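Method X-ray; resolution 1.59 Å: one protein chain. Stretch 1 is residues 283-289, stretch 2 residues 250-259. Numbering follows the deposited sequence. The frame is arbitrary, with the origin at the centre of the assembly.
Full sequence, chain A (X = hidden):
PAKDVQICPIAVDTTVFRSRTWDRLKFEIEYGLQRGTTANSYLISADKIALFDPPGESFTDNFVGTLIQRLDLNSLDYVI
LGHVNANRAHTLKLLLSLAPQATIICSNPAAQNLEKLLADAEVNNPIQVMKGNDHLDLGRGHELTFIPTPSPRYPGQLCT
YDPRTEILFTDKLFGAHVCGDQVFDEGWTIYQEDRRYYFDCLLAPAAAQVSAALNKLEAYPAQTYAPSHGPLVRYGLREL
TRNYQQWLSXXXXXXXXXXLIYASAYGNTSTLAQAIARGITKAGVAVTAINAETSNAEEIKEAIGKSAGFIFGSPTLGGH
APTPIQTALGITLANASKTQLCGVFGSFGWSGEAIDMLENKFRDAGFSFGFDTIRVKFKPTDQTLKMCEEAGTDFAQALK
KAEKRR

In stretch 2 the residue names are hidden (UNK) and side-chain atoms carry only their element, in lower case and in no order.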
# COMPACT_ATOMS: atom_id res chain seq x y z
N ALA A 283 -15.95 10.28 -6.94
CA ALA A 283 -16.80 11.01 -7.86
C ALA A 283 -17.26 10.09 -8.98
O ALA A 283 -17.79 10.54 -9.99
CB ALA A 283 -16.06 12.24 -8.43
N GLY A 284 -17.04 8.79 -8.82
CA GLY A 284 -17.55 7.82 -9.77
C GLY A 284 -16.71 7.64 -11.03
O GLY A 284 -17.19 7.13 -12.04
N VAL A 285 -15.45 8.07 -10.97
CA VAL A 285 -14.51 7.86 -12.06
C VAL A 285 -13.41 6.92 -11.58
O VAL A 285 -12.90 7.07 -10.46
CB VAL A 285 -13.93 9.20 -12.57
CG1 VAL A 285 -12.79 8.98 -13.56
CG2 VAL A 285 -15.03 10.05 -13.18
N ALA A 286 -13.06 5.94 -12.41
CA ALA A 286 -12.03 4.95 -12.07
C ALA A 286 -10.63 5.56 -12.12
O ALA A 286 -10.37 6.49 -12.89
CB ALA A 286 -12.11 3.74 -13.00
N VAL A 287 -9.73 5.03 -11.29
CA VAL A 287 -8.32 5.43 -11.32
C VAL A 287 -7.43 4.21 -11.48
O VAL A 287 -7.58 3.21 -10.78
CB VAL A 287 -7.90 6.18 -10.04
CG1 VAL A 287 -6.39 6.45 -10.05
CG2 VAL A 287 -8.68 7.48 -9.88
N THR A 288 -6.51 4.30 -12.44
CA THR A 288 -5.44 3.34 -12.60
C THR A 288 -4.15 4.01 -12.15
O THR A 288 -3.55 4.80 -12.87
CB THR A 288 -5.30 2.86 -14.06
OG1 THR A 288 -6.46 2.09 -14.42
CG2 THR A 288 -4.06 2.00 -14.23
N ALA A 289 -3.76 3.72 -10.92
CA ALA A 289 -2.52 4.24 -10.39
C ALA A 289 -1.33 3.59 -11.11
O ALA A 289 -1.34 2.40 -11.41
CB ALA A 289 -2.44 3.99 -8.90
N UNK A 250 -17.33 -2.94 -9.67
CA UNK A 250 -17.91 -1.64 -10.01
C UNK A 250 -16.85 -0.63 -10.40
O UNK A 250 -17.11 0.24 -11.22
o UNK A 250 -20.39 -1.56 -6.43
c UNK A 250 -18.78 -1.09 -8.87
c UNK A 250 -19.34 -0.88 -6.46
o UNK A 250 -19.13 0.11 -5.72
c UNK A 250 -18.27 -1.25 -7.48
N UNK A 251 -15.64 -0.76 -9.84
CA UNK A 251 -14.55 0.13 -10.23
C UNK A 251 -14.20 -0.04 -11.70
O UNK A 251 -14.09 0.93 -12.44
c UNK A 251 -13.31 -0.11 -9.36
c UNK A 251 -13.43 0.45 -7.93
c UNK A 251 -13.72 1.94 -7.90
n UNK A 251 -14.69 2.33 -7.09
o UNK A 251 -13.09 2.73 -8.59
N UNK A 252 -14.04 -1.28 -12.13
CA UNK A 252 -13.59 -1.53 -13.49
C UNK A 252 -14.72 -1.31 -14.48
O UNK A 252 -14.50 -1.24 -15.69
c UNK A 252 -11.20 -4.49 -12.70
o UNK A 252 -11.72 -5.36 -12.00
n UNK A 252 -10.14 -4.72 -13.45
c UNK A 252 -11.76 -3.08 -12.73
c UNK A 252 -13.01 -2.94 -13.59
N UNK A 253 -15.93 -1.16 -13.97
CA UNK A 253 -17.10 -0.99 -14.82
C UNK A 253 -17.41 0.47 -15.10
O UNK A 253 -18.26 0.77 -15.94
c UNK A 253 -18.31 -1.66 -14.18
N UNK A 254 -16.75 1.39 -14.41
CA UNK A 254 -17.06 2.80 -14.58
C UNK A 254 -16.66 3.30 -15.97
O UNK A 254 -15.68 2.84 -16.56
c UNK A 254 -16.84 3.11 -12.12
n UNK A 254 -15.01 3.79 -10.70
c UNK A 254 -16.31 3.91 -10.97
o UNK A 254 -17.06 4.61 -10.30
c UNK A 254 -16.38 3.60 -13.48
N UNK A 255 -17.44 4.24 -16.50
CA UNK A 255 -17.32 4.65 -17.90
C UNK A 255 -16.01 5.38 -18.17
O UNK A 255 -15.43 5.26 -19.25
c UNK A 255 -18.49 5.53 -18.29
N UNK A 256 -15.56 6.16 -17.19
CA UNK A 256 -14.38 6.98 -17.37
C UNK A 256 -13.25 6.49 -16.48
O UNK A 256 -13.48 5.94 -15.40
c UNK A 256 -14.72 8.44 -17.10
c UNK A 256 -15.03 9.04 -19.56
c UNK A 256 -16.04 10.49 -17.76
c UNK A 256 -15.65 9.06 -18.15
N UNK A 257 -12.02 6.69 -16.94
CA UNK A 257 -10.84 6.26 -16.20
C UNK A 257 -9.73 7.31 -16.26
O UNK A 257 -9.52 7.95 -17.29
c UNK A 257 -9.00 4.52 -16.15
o UNK A 257 -7.97 5.08 -16.51
n UNK A 257 -9.01 3.54 -15.25
c UNK A 257 -10.34 4.92 -16.74
N UNK A 258 -9.02 7.47 -15.15
CA UNK A 258 -7.88 8.38 -15.11
C UNK A 258 -6.61 7.60 -14.84
O UNK A 258 -6.56 6.80 -13.91
c UNK A 258 -9.21 10.38 -14.34
c UNK A 258 -6.73 10.26 -13.86
c UNK A 258 -8.03 9.46 -14.02
N UNK A 259 -5.58 7.83 -15.66
CA UNK A 259 -4.25 7.28 -15.42
C UNK A 259 -3.50 8.23 -14.49
O UNK A 259 -3.25 9.39 -14.84
c UNK A 259 -3.50 7.09 -16.72
O HOH W 1 -10.60 2.55 -9.94
O HOH W 2 -17.12 6.85 -15.01

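Position 250 carries three side-chain carbons in a line, the third bearing two oxygens: a carboxylate on a two-methylene arm. Its side chain does not reach stretch 1 and lies in the last turn of a helix, partly exposed, where a charge is easily tolerated. This is E250.

Position 251 has three carbons, the last carrying one oxygen and one nitrogen, a carboxamide. CA-to-CB points sideways, but the end of the chain comes nearer to stretch 1, and its oxygen lies within hydrogen-bonding reach of water 1, which accepts a hydrogen bond from V287 N. A long neutral amide can bring a polar group to a water in a buried place without burying a charge. This is Q251; its OE1 lies 2.8 Å from the oxygen of water 1.

Position 252 repeats that atom count, three carbons ending in one oxygen and one nitrogen, yet it points away from stretch 1 and is exposed. It is Q252, a polar chain facing solvent.

Position 253 has a single carbon, directed away and exposed, and touches nothing on stretch 1. A253 is a small residue with no partner to reach on stretch 1.

At position 254 three carbons again end in one oxygen and one nitrogen, but here CB points toward stretch 1. The residue is Q254. Its OE1 sits 3.1 Å from G284 O, two acceptors that cannot bond, and its NE2 lies 3.4 Å from A286 N, two donors. The amide therefore packs against the backbone rather than pairing with it, while NE2 makes a weak hydrogen bond to Q251 O at 3.5 Å.

Position 255, with one side-chain carbon, is exposed and points sideways without contact: A255, a modest side chain in the loop.

Position 256 has four carbons, forked at the second, and its CB lies 4.1 Å from V285 CG1. An apolar chain suits this neighbour: L256. Its backbone O receives A286 N at 3.0 Å.

Position 257 has two carbons, the second with one oxygen and one nitrogen. The short amide is N257: its ND2 donates to T288 OG1 at 3.0 Å, linking side chains that lie on the same face of the sheet.

Position 258 has one carbon carrying two more. This beta-branched chain is V258, well suited to a buried strand; its CG2 packs against V285 CG1 at 3.9 Å.

Position 259 has one carbon and pairs with T288 in the sheet. A259 adds a small apolar methyl at a buried site, on the same face as T288.

The contact is a parallel pairing of two strands whose directions differ by 22°. V258 N donates to A286 O at 2.8 Å, and T288 N donates to V258 O at 2.9 Å, so V258 bonds through both its backbone polar groups. A286, N257, T288 and A259 share one face; V287 and V258 share the other. Water 2 accepts from L256 N and donates to G284 O, adding a bridge between the two backbones.

Stretch 2 250-259: EQQAQALNVA
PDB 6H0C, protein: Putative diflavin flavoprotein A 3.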